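Local coordinates for protein calmodulin, putative (Entamoeba histolytica, PDB 4OCI) that binds calcium through an EF-hand loop and is involved in initiating phagocytosis of human erythrocytes, at residues N51-V54 / E60-T63; A45-S50 / T63-Q68; T120-D125 / D133-Q138. One frame throughout, in Å; residues are numbered along the deposited sequence.

Contacts 1 and 2 are neighbours on one helix-loop-helix: helix 59-71 serves both, T63 belongs to both, and their centres are about 7 Å apart. They also touch directly, N51 CB lying 3.4 Å from C65 SG, and loop 51-54 and helix 41-50 pack on successive turns of that helix. Contact 3 comes later in the chain and on the opposite side of its centre, between the end of helix 112-122 with the loop after it and helix 132-145, its centre about 34 Å from that of contact 1 and 28 Å from that of contact 2. Each half of the chain packs a helix pair of its own, consistent with two EF-hand lobes, and all three reach the second subunit.

Contact 1. Residues N51-V54 / E60-T63; sequences NSKV and ELFT. With NA (sodium ion), chain C.
L61 lays its CD1 methyl against the hydrocarbon part of K53, where CD1 is 3.7 Å from K53 CD. The two side chains are roughly perpendicular, and the lysine chain is folded over, so that CG and CD face the leucine while the ammonium group points elsewhere. The same L61 CD1 sits 3.9 Å from N51 O, a van der Waals approach to a carbonyl, while the other methyl, CD2, is 4.4 Å from N51 CB. One leucine therefore touches the N51 carbonyl and the side chains of N51 and K53. The side chains of N51 and S52 hydrogen-bond back to the helix before them: N51 ND2 to T47 O and S52 OG to Y48 O, tying the loop to the last turn of helix 41-50. K53 reaches further out, near Y22 of the calcium site and in a long, weak ion pair with D117 of the second subunit.

From E60 and T63, before and after L61 in the same helix, come oxygens that bind a sodium ion. E60 contributes twice, through its carbonyl O at 2.5 Å from the ion and through its carboxylate OE1 at 2.7 Å from the ion. T63 adds OG1, 2.3 Å from the sodium, its chi1 of 63° placing the hydroxyl between the backbone N and the carbonyl carbon. S64 OG, one residue on, also binds. F62 turns away from the loop and packs on F28, L31 and V32 of helix 25-34. L61 points to the loop, while the oxygens of E60, T63 and S64 gather on the ion; the chemistry implies that residues 51-54 and 60-63 meet through van der Waals contact, with no polar bond between the two.

Contact 2. Residues A45-S50 / T63-Q68; sequences ASTYNS and TSCFSQ. With NA (sodium ion), chain C.
T47 meets C65 by van der Waals contact of a methyl with a thiol sulfur, its CG2 lying 3.7 Å from C65 SG and equally near C65 CB. With OG1 beside the backbone N (chi1 -57°), CG2 lies anti to that N and is sent across to helix 59-71; the hydroxyl stays beside its own helix, where OG1 hydrogen-bonds to A43 O. The backbones come nearest here too, T47 CA and C65 CA being 7.1 Å apart. C65 packs further on F28 and M57, which places the pair in the buried interior.

The two helices, joined by the loop that carries 51-54, are probably the second EF-hand-like unit of the N-terminal half. Of the polar groups, Q68 stretches along from the next turn of helix 59-71, its chain extended beyond CG, until OE1 stands 4.1 Å from T47 CG2; the same oxygen has a weak hydrogen bond from K72 NZ. On metal coordination, S64 OG lies 2.5 Å from the sodium ion, joining the oxygens of E60 and T63. Across the subunit boundary, N49 ND2 hydrogen-bonds to S42 OG of the second subunit, and A45 packs on A45 of that subunit.

Contact 3. Residues T120-D125 / D133-Q138; sequences TFMGID and DDFINQ
Q138 fixes its place in helix 132-145 with a backbone bond, N to D134 O at 2.9 Å, and from there turns its side chain toward M122 at the end of helix 112-122. The two helices, linked through strand 129-131, form a helix-loop-helix within the EF-hand pair of the C-terminal half. G123, the first residue past helix 112-122, closes its C-terminus in a Schellman motif, with positive phi and two bonds back into the last turn, one of them G123 N to T120 O at 3.3 Å; the chain then leads on to I124.

M122, a selenomethionine here, carries most of the contact. Its chain is extended beyond CG and stands nearly square to F135, bringing SE within 3.6 Å of F135 CD1. This is a Met-aromatic contact, with SE 4.6 Å from the ring centroid and 64° off the ring normal, an oblique approach. I124 reaches the same ring atom from its own position, I124 CD1 lying 4.1 Å from F135 CD1. The ring is buried further by L99 and L103 of helix 96-106 and by V130. M122 and Q138 run antiparallel alongside one another: Q138 OE1 comes within 3.8 Å of M122 CG, while the far methyl, M122 CE, rests 3.9 Å from Q138 CB.

Contact 1. Residues N51-V54 / E60-T63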
ATOM      1  N   ASN A  51      -7.125   1.848   8.378  1.00 29.85           N
ATOM      2  CA  ASN A  51      -8.343   1.222   8.927  1.00 30.20           C
ATOM      3  C   ASN A  51      -8.088  -0.252   9.218  1.00 29.21           C
ATOM      4  O   ASN A  51      -8.800  -1.154   8.738  1.00 31.70           O
ATOM      5  CB  ASN A  51      -9.497   1.381   7.937  1.00 27.86           C
ATOM      6  CG  ASN A  51      -9.847   2.844   7.705  1.00 31.05           C
ATOM      7  OD1 ASN A  51     -10.529   3.475   8.512  1.00 38.35           O
ATOM      8  ND2 ASN A  51      -9.343   3.400   6.626  1.00 28.52           N
ATOM      9  N   SER A  52      -7.012  -0.542   9.897  1.00 27.80           N
ATOM     10  CA  SER A  52      -6.846  -1.922  10.277  1.00 26.79           C
ATOM     11  C   SER A  52      -6.283  -1.870  11.679  1.00 28.06           C
ATOM     12  O   SER A  52      -5.561  -0.940  12.028  1.00 29.39           O
ATOM     13  CB  SER A  52      -5.922  -2.643   9.353  1.00 25.34           C
ATOM     14  OG  SER A  52      -4.722  -1.911   9.166  1.00 27.91           O
ATOM     15  N   LYS A  53      -6.635  -2.853  12.477  1.00 28.04           N
ATOM     16  CA  LYS A  53      -5.979  -3.057  13.778  1.00 30.07           C
ATOM     17  C   LYS A  53      -4.717  -3.823  13.522  1.00 29.07           C
ATOM     18  O   LYS A  53      -4.443  -4.313  12.382  1.00 26.19           O
ATOM     19  CB  LYS A  53      -6.874  -3.955  14.652  1.00 31.96           C
ATOM     20  CG  LYS A  53      -8.442  -3.641  14.682  1.00 37.80           C
ATOM     21  CD  LYS A  53      -8.820  -2.155  14.867  1.00 46.02           C
ATOM     22  CE  LYS A  53      -8.804  -1.686  16.351  1.00 54.05           C
ATOM     23  NZ  LYS A  53      -7.382  -1.795  16.927  1.00 55.96           N
ATOM     24  N   VAL A  54      -3.988  -4.063  14.598  1.00 28.61           N
ATOM     25  CA  VAL A  54      -2.876  -4.970  14.496  1.00 29.21           C
ATOM     26  C   VAL A  54      -3.178  -6.330  13.877  1.00 28.31           C
ATOM     27  O   VAL A  54      -2.409  -6.804  13.084  1.00 29.12           O
ATOM     28  CB  VAL A  54      -2.100  -5.128  15.879  1.00 31.45           C
ATOM     29  CG1 VAL A  54      -1.152  -6.263  15.782  1.00 29.46           C
ATOM     30  CG2 VAL A  54      -1.342  -3.806  16.171  1.00 33.02           C
ATOM     31  N   GLU A  60     -16.411  -5.276  10.002  1.00 20.01           N
ATOM     32  CA  GLU A  60     -17.055  -3.944  10.006  1.00 23.27           C
ATOM     33  C   GLU A  60     -16.164  -2.775   9.508  1.00 22.16           C
ATOM     34  O   GLU A  60     -16.691  -1.892   8.838  1.00 22.03           O
ATOM     35  CB  GLU A  60     -17.729  -3.598  11.358  1.00 24.16           C
ATOM     36  CG  GLU A  60     -19.076  -4.389  11.549  1.00 31.14           C
ATOM     37  CD  GLU A  60     -20.274  -3.912  10.582  1.00 44.24           C
ATOM     38  OE1 GLU A  60     -20.228  -2.779   9.930  1.00 47.77           O
ATOM     39  OE2 GLU A  60     -21.284  -4.682  10.478  1.00 46.26           O
ATOM     40  N   LEU A  61     -14.844  -2.806   9.757  1.00 20.22           N
ATOM     41  CA  LEU A  61     -13.931  -1.830   9.136  1.00 19.85           C
ATOM     42  C   LEU A  61     -13.992  -2.008   7.604  1.00 20.48           C
ATOM     43  O   LEU A  61     -13.945  -1.035   6.880  1.00 20.33           O
ATOM     44  CB  LEU A  61     -12.487  -2.085   9.598  1.00 18.50           C
ATOM     45  CG  LEU A  61     -12.265  -1.584  11.051  1.00 25.62           C
ATOM     46  CD1 LEU A  61     -10.979  -2.140  11.803  1.00 30.37           C
ATOM     47  CD2 LEU A  61     -12.306  -0.029  10.994  1.00 28.05           C
ATOM     48  N   PHE A  62     -14.027  -3.260   7.129  1.00 18.83           N
ATOM     49  CA  PHE A  62     -14.139  -3.592   5.691  1.00 19.46           C
ATOM     50  C   PHE A  62     -15.353  -3.006   5.006  1.00 19.71           C
ATOM     51  O   PHE A  62     -15.234  -2.392   3.945  1.00 19.34           O
ATOM     52  CB  PHE A  62     -14.142  -5.129   5.454  1.00 18.07           C
ATOM     53  CG  PHE A  62     -14.445  -5.473   4.014  1.00 21.93           C
ATOM     54  CD1 PHE A  62     -13.471  -5.288   3.026  1.00 22.44           C
ATOM     55  CD2 PHE A  62     -15.726  -5.852   3.636  1.00 25.26           C
ATOM     56  CE1 PHE A  62     -13.754  -5.519   1.677  1.00 24.04           C
ATOM     57  CE2 PHE A  62     -16.023  -6.109   2.288  1.00 27.05           C
ATOM     58  CZ  PHE A  62     -15.039  -5.912   1.325  1.00 24.88           C
ATOM     59  N   THR A  63     -16.546  -3.198   5.572  1.00 21.38           N
ATOM     60  CA  THR A  63     -17.733  -2.616   4.956  1.00 22.47           C
ATOM     61  C   THR A  63     -17.709  -1.083   4.944  1.00 23.70           C
ATOM     62  O   THR A  63     -18.091  -0.494   3.937  1.00 22.37           O
ATOM     63  CB  THR A  63     -19.063  -3.045   5.592  1.00 24.92           C
ATOM     64  OG1 THR A  63     -19.106  -2.601   6.962  1.00 22.15           O
ATOM     65  CG2 THR A  63     -19.221  -4.499   5.567  1.00 24.39           C
TER
HETATM   66 NA    NA C 202     -18.984  -0.843   8.452  1.00 27.71          NA

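Contact 2. Residues A45-S50 / T63-Q68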
ATOM      1  N   ALA A  45      -4.033   0.301  -0.419  1.00 17.92           N
ATOM      2  CA  ALA A  45      -3.134  -0.033   0.687  1.00 19.96           C
ATOM      3  C   ALA A  45      -3.140   1.048   1.739  1.00 19.60           C
ATOM      4  O   ALA A  45      -3.086   0.772   2.944  1.00 20.35           O
ATOM      5  CB  ALA A  45      -1.654  -0.317   0.152  1.00 18.10           C
ATOM      6  N   SER A  46      -3.229   2.288   1.290  1.00 19.55           N
ATOM      7  CA  SER A  46      -3.327   3.407   2.179  1.00 21.23           C
ATOM      8  C   SER A  46      -4.628   3.357   3.019  1.00 21.13           C
ATOM      9  O   SER A  46      -4.623   3.650   4.179  1.00 21.61           O
ATOM     10  CB  SER A  46      -3.326   4.675   1.325  1.00 23.60           C
ATOM     11  OG  SER A  46      -3.357   5.769   2.165  1.00 25.76           O
ATOM     12  N   THR A  47      -5.766   3.022   2.404  1.00 21.96           N
ATOM     13  CA  THR A  47      -7.026   2.838   3.150  1.00 21.85           C
ATOM     14  C   THR A  47      -6.868   1.702   4.151  1.00 20.77           C
ATOM     15  O   THR A  47      -7.282   1.810   5.293  1.00 19.32           O
ATOM     16  CB  THR A  47      -8.181   2.491   2.141  1.00 21.68           C
ATOM     17  OG1 THR A  47      -8.253   3.554   1.176  1.00 25.91           O
ATOM     18  CG2 THR A  47      -9.573   2.268   2.827  1.00 22.72           C
ATOM     19  N   TYR A  48      -6.251   0.604   3.714  1.00 19.41           N
ATOM     20  CA  TYR A  48      -5.992  -0.515   4.655  1.00 19.17           C
ATOM     21  C   TYR A  48      -5.148  -0.026   5.864  1.00 19.39           C
ATOM     22  O   TYR A  48      -5.453  -0.346   7.024  1.00 20.00           O
ATOM     23  CB  TYR A  48      -5.289  -1.656   3.893  1.00 15.37           C
ATOM     24  CG  TYR A  48      -5.087  -2.871   4.763  1.00 19.69           C
ATOM     25  CD1 TYR A  48      -6.039  -3.865   4.822  1.00 17.91           C
ATOM     26  CD2 TYR A  48      -3.929  -2.995   5.617  1.00 19.41           C
ATOM     27  CE1 TYR A  48      -5.853  -5.026   5.673  1.00 16.31           C
ATOM     28  CE2 TYR A  48      -3.740  -4.117   6.466  1.00 18.70           C
ATOM     29  CZ  TYR A  48      -4.697  -5.138   6.462  1.00 19.12           C
ATOM     30  OH  TYR A  48      -4.506  -6.239   7.284  1.00 18.94           O
ATOM     31  N   ASN A  49      -4.075   0.723   5.602  1.00 18.37           N
ATOM     32  CA  ASN A  49      -3.172   1.181   6.642  1.00 21.26           C
ATOM     33  C   ASN A  49      -3.934   2.043   7.689  1.00 24.28           C
ATOM     34  O   ASN A  49      -3.726   1.934   8.889  1.00 24.91           O
ATOM     35  CB  ASN A  49      -2.005   1.981   6.031  1.00 21.91           C
ATOM     36  CG  ASN A  49      -1.066   2.460   7.069  1.00 22.78           C
ATOM     37  OD1 ASN A  49      -1.057   3.629   7.359  1.00 28.84           O
ATOM     38  ND2 ASN A  49      -0.340   1.550   7.723  1.00 21.00           N
ATOM     39  N   SER A  50      -4.862   2.852   7.228  1.00 25.52           N
ATOM     40  CA  SER A  50      -5.605   3.744   8.130  1.00 29.03           C
ATOM     41  C   SER A  50      -6.750   3.020   8.833  1.00 30.02           C
ATOM     42  O   SER A  50      -7.329   3.535   9.765  1.00 34.18           O
ATOM     43  CB  SER A  50      -6.203   4.867   7.307  1.00 27.64           C
ATOM     44  OG  SER A  50      -5.125   5.718   6.935  1.00 32.84           O
ATOM     45  N   THR A  63     -16.546  -3.198   5.572  1.00 21.38           N
ATOM     46  CA  THR A  63     -17.733  -2.616   4.956  1.00 22.47           C
ATOM     47  C   THR A  63     -17.709  -1.083   4.944  1.00 23.70           C
ATOM     48  O   THR A  63     -18.091  -0.494   3.937  1.00 22.37           O
ATOM     49  CB  THR A  63     -19.063  -3.045   5.592  1.00 24.92           C
ATOM     50  OG1 THR A  63     -19.106  -2.601   6.962  1.00 22.15           O
ATOM     51  CG2 THR A  63     -19.221  -4.499   5.567  1.00 24.39           C
ATOM     52  N   SER A  64     -17.230  -0.450   6.009  1.00 23.28           N
ATOM     53  CA  SER A  64     -16.992   1.022   5.956  1.00 26.12           C
ATOM     54  C   SER A  64     -16.025   1.434   4.880  1.00 26.24           C
ATOM     55  O   SER A  64     -16.368   2.299   4.081  1.00 26.80           O
ATOM     56  CB  SER A  64     -16.511   1.532   7.296  1.00 26.40           C
ATOM     57  OG  SER A  64     -17.511   1.153   8.251  1.00 28.80           O
ATOM     58  N   CYS A  65     -14.866   0.778   4.803  1.00 26.31           N
ATOM     59  CA  CYS A  65     -13.826   1.079   3.768  1.00 28.91           C
ATOM     60  C   CYS A  65     -14.327   0.822   2.370  1.00 28.61           C
ATOM     61  O   CYS A  65     -14.121   1.637   1.493  1.00 29.86           O
ATOM     62  CB  CYS A  65     -12.536   0.301   3.993  1.00 28.48           C
ATOM     63  SG  CYS A  65     -11.786   0.961   5.445  1.00 38.25           S
ATOM     64  N   PHE A  66     -15.013  -0.291   2.187  1.00 27.07           N
ATOM     65  CA  PHE A  66     -15.494  -0.678   0.895  1.00 28.03           C
ATOM     66  C   PHE A  66     -16.529   0.357   0.386  1.00 29.01           C
ATOM     67  O   PHE A  66     -16.451   0.764  -0.789  1.00 28.72           O
ATOM     68  CB  PHE A  66     -16.014  -2.141   0.884  1.00 27.28           C
ATOM     69  CG  PHE A  66     -16.586  -2.545  -0.412  1.00 30.89           C
ATOM     70  CD1 PHE A  66     -15.767  -2.586  -1.547  1.00 31.50           C
ATOM     71  CD2 PHE A  66     -17.960  -2.833  -0.535  1.00 30.73           C
ATOM     72  CE1 PHE A  66     -16.309  -2.900  -2.760  1.00 33.70           C
ATOM     73  CE2 PHE A  66     -18.510  -3.178  -1.752  1.00 32.80           C
ATOM     74  CZ  PHE A  66     -17.719  -3.191  -2.866  1.00 35.17           C
ATOM     75  N   SER A  67     -17.451   0.805   1.242  1.00 30.44           N
ATOM     76  CA  SER A  67     -18.380   1.880   0.875  1.00 34.70           C
ATOM     77  C   SER A  67     -17.650   3.112   0.441  1.00 34.69           C
ATOM     78  O   SER A  67     -18.069   3.761  -0.507  1.00 36.86           O
ATOM     79  CB  SER A  67     -19.319   2.288   2.014  1.00 35.27           C
ATOM     80  OG  SER A  67     -20.197   1.205   2.248  1.00 41.73           O
ATOM     81  N   GLN A  68     -16.566   3.435   1.120  1.00 34.34           N
ATOM     82  CA  GLN A  68     -15.841   4.647   0.813  1.00 36.33           C
ATOM     83  C   GLN A  68     -14.998   4.527  -0.441  1.00 36.03           C
ATOM     84  O   GLN A  68     -15.051   5.419  -1.288  1.00 35.92           O
ATOM     85  CB  GLN A  68     -15.069   5.130   2.005  1.00 37.38           C
ATOM     86  CG  GLN A  68     -13.883   6.016   1.713  1.00 44.91           C
ATOM     87  CD  GLN A  68     -12.940   6.094   2.918  1.00 53.97           C
ATOM     88  OE1 GLN A  68     -11.739   5.732   2.833  1.00 56.49           O
ATOM     89  NE2 GLN A  68     -13.491   6.549   4.071  1.00 55.17           N
TER
HETATM   90 NA    NA C 202     -18.984  -0.843   8.452  1.00 27.71          NA

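Contact 3. Residues T120-D125 / D133-Q138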
ATOM      1  N   THR A 120      -0.568  13.072 -20.618  1.00 32.39           N
ATOM      2  CA  THR A 120       0.843  13.290 -21.012  1.00 36.13           C
ATOM      3  C   THR A 120       1.689  12.034 -20.892  1.00 36.09           C
ATOM      4  O   THR A 120       2.418  11.716 -21.791  1.00 37.60           O
ATOM      5  CB  THR A 120       1.466  14.378 -20.123  1.00 38.26           C
ATOM      6  OG1 THR A 120       0.839  15.631 -20.470  1.00 42.63           O
ATOM      7  CG2 THR A 120       2.980  14.494 -20.349  1.00 41.40           C
ATOM      8  N   PHE A 121       1.534  11.306 -19.797  1.00 35.31           N
ATOM      9  CA  PHE A 121       2.203  10.050 -19.566  1.00 35.32           C
ATOM     10  C   PHE A 121       1.897   9.008 -20.699  1.00 35.71           C
ATOM     11  O   PHE A 121       2.810   8.310 -21.231  1.00 35.10           O
ATOM     12  CB  PHE A 121       1.772   9.599 -18.150  1.00 36.57           C
ATOM     13  CG  PHE A 121       2.185   8.233 -17.773  1.00 36.49           C
ATOM     14  CD1 PHE A 121       3.520   7.914 -17.633  1.00 40.23           C
ATOM     15  CD2 PHE A 121       1.236   7.260 -17.513  1.00 38.25           C
ATOM     16  CE1 PHE A 121       3.907   6.624 -17.232  1.00 40.47           C
ATOM     17  CE2 PHE A 121       1.609   5.966 -17.163  1.00 39.44           C
ATOM     18  CZ  PHE A 121       2.964   5.660 -16.995  1.00 39.13           C
HETATM   19  N   MSE A 122       0.637   8.945 -21.128  1.00 33.21           N
HETATM   20  CA  MSE A 122       0.247   7.975 -22.123  1.00 32.95           C
HETATM   21  C   MSE A 122       0.386   8.463 -23.539  1.00 32.20           C
HETATM   22  O   MSE A 122       0.196   7.695 -24.468  1.00 32.88           O
HETATM   23  CB  MSE A 122      -1.189   7.527 -21.879  1.00 31.56           C
HETATM   24  CG  MSE A 122      -1.244   6.564 -20.719  1.00 38.20           C
HETATM   25 SE   MSE A 122      -3.104   6.087 -20.436  1.00 44.47          SE
HETATM   26  CE  MSE A 122      -2.916   5.087 -18.729  1.00 41.71           C
ATOM     27  N   GLY A 123       0.673   9.731 -23.715  1.00 31.63           N
ATOM     28  CA  GLY A 123       0.930  10.293 -25.056  1.00 34.08           C
ATOM     29  C   GLY A 123      -0.377  10.691 -25.752  1.00 33.33           C
ATOM     30  O   GLY A 123      -0.547  10.509 -26.955  1.00 33.96           O
ATOM     31  N   ILE A 124      -1.331  11.166 -24.966  1.00 32.71           N
ATOM     32  CA  ILE A 124      -2.666  11.375 -25.475  1.00 30.77           C
ATOM     33  C   ILE A 124      -2.698  12.902 -25.655  1.00 31.79           C
ATOM     34  O   ILE A 124      -2.383  13.633 -24.703  1.00 30.42           O
ATOM     35  CB  ILE A 124      -3.714  10.892 -24.440  1.00 30.65           C
ATOM     36  CG1 ILE A 124      -3.814   9.354 -24.413  1.00 26.28           C
ATOM     37  CG2 ILE A 124      -5.095  11.588 -24.708  1.00 29.77           C
ATOM     38  CD1 ILE A 124      -4.765   8.853 -23.358  1.00 23.49           C
ATOM     39  N   ASP A 125      -3.062  13.393 -26.849  1.00 33.37           N
ATOM     40  CA  ASP A 125      -3.251  14.865 -26.952  1.00 35.39           C
ATOM     41  C   ASP A 125      -4.641  15.264 -26.656  1.00 34.26           C
ATOM     42  O   ASP A 125      -5.580  14.620 -27.099  1.00 33.72           O
ATOM     43  CB  ASP A 125      -2.887  15.487 -28.300  1.00 37.13           C
ATOM     44  CG  ASP A 125      -2.944  17.081 -28.249  1.00 46.51           C
ATOM     45  OD1 ASP A 125      -2.039  17.723 -27.576  1.00 53.91           O
ATOM     46  OD2 ASP A 125      -3.895  17.704 -28.858  1.00 50.97           O
ATOM     47  N   ASP A 133      -9.322   0.475 -26.230  1.00 24.11           N
ATOM     48  CA  ASP A 133      -8.780  -0.796 -25.629  1.00 24.72           C
ATOM     49  C   ASP A 133      -7.390  -0.551 -24.988  1.00 24.64           C
ATOM     50  O   ASP A 133      -7.105  -1.018 -23.857  1.00 23.95           O
ATOM     51  CB  ASP A 133      -8.802  -2.029 -26.560  1.00 25.19           C
ATOM     52  CG  ASP A 133      -7.954  -1.848 -27.893  1.00 34.25           C
ATOM     53  OD1 ASP A 133      -7.667  -0.681 -28.301  1.00 38.26           O
ATOM     54  OD2 ASP A 133      -7.578  -2.894 -28.565  1.00 38.24           O
ATOM     55  N   ASP A 134      -6.538   0.187 -25.709  1.00 23.79           N
ATOM     56  CA  ASP A 134      -5.212   0.450 -25.229  1.00 23.19           C
ATOM     57  C   ASP A 134      -5.301   1.256 -23.947  1.00 21.99           C
ATOM     58  O   ASP A 134      -4.592   0.914 -22.984  1.00 20.69           O
ATOM     59  CB  ASP A 134      -4.412   1.188 -26.277  1.00 26.16           C
ATOM     60  CG  ASP A 134      -3.969   0.237 -27.423  1.00 33.45           C
ATOM     61  OD1 ASP A 134      -4.128  -0.997 -27.311  1.00 34.25           O
ATOM     62  OD2 ASP A 134      -3.402   0.725 -28.418  1.00 43.87           O
ATOM     63  N   PHE A 135      -6.163   2.288 -23.903  1.00 20.00           N
ATOM     64  CA  PHE A 135      -6.311   3.079 -22.694  1.00 19.62           C
ATOM     65  C   PHE A 135      -6.714   2.265 -21.445  1.00 21.02           C
ATOM     66  O   PHE A 135      -6.099   2.374 -20.361  1.00 19.56           O
ATOM     67  CB  PHE A 135      -7.347   4.248 -22.904  1.00 19.22           C
ATOM     68  CG  PHE A 135      -7.571   5.023 -21.654  1.00 22.07           C
ATOM     69  CD1 PHE A 135      -6.591   5.923 -21.220  1.00 22.66           C
ATOM     70  CD2 PHE A 135      -8.635   4.756 -20.822  1.00 22.43           C
ATOM     71  CE1 PHE A 135      -6.720   6.634 -20.013  1.00 21.84           C
ATOM     72  CE2 PHE A 135      -8.770   5.450 -19.581  1.00 20.59           C
ATOM     73  CZ  PHE A 135      -7.795   6.375 -19.196  1.00 22.73           C
ATOM     74  N   ILE A 136      -7.818   1.515 -21.555  1.00 21.66           N
ATOM     75  CA  ILE A 136      -8.263   0.673 -20.414  1.00 23.60           C
ATOM     76  C   ILE A 136      -7.181  -0.300 -19.960  1.00 23.26           C
ATOM     77  O   ILE A 136      -6.975  -0.377 -18.781  1.00 23.01           O
ATOM     78  CB  ILE A 136      -9.550  -0.137 -20.720  1.00 25.78           C
ATOM     79  CG1 ILE A 136     -10.708   0.797 -21.125  1.00 25.07           C
ATOM     80  CG2 ILE A 136      -9.948  -1.050 -19.498  1.00 27.60           C
ATOM     81  CD1 ILE A 136     -11.182   1.578 -19.947  1.00 31.82           C
ATOM     82  N   ASN A 137      -6.490  -0.982 -20.888  1.00 22.48           N
ATOM     83  CA  ASN A 137      -5.402  -1.850 -20.555  1.00 24.55           C
ATOM     84  C   ASN A 137      -4.198  -1.166 -19.866  1.00 22.93           C
ATOM     85  O   ASN A 137      -3.633  -1.691 -18.897  1.00 21.70           O
ATOM     86  CB  ASN A 137      -4.882  -2.627 -21.797  1.00 25.52           C
ATOM     87  CG  ASN A 137      -5.862  -3.733 -22.258  1.00 30.89           C
ATOM     88  OD1 ASN A 137      -6.719  -4.180 -21.483  1.00 35.02           O
ATOM     89  ND2 ASN A 137      -5.772  -4.133 -23.535  1.00 31.88           N
ATOM     90  N   GLN A 138      -3.833   0.011 -20.336  1.00 22.37           N
ATOM     91  CA  GLN A 138      -2.665   0.692 -19.785  1.00 23.58           C
ATOM     92  C   GLN A 138      -3.010   1.243 -18.383  1.00 22.33           C
ATOM     93  O   GLN A 138      -2.217   1.301 -17.460  1.00 19.95           O
ATOM     94  CB  GLN A 138      -2.283   1.840 -20.732  1.00 24.38           C
ATOM     95  CG  GLN A 138      -1.506   1.310 -21.904  1.00 28.56           C
ATOM     96  CD  GLN A 138      -1.334   2.306 -23.056  1.00 34.75           C
ATOM     97  OE1 GLN A 138      -1.483   3.526 -22.916  1.00 41.38           O
ATOM     98  NE2 GLN A 138      -1.006   1.775 -24.192  1.00 36.94           N
TER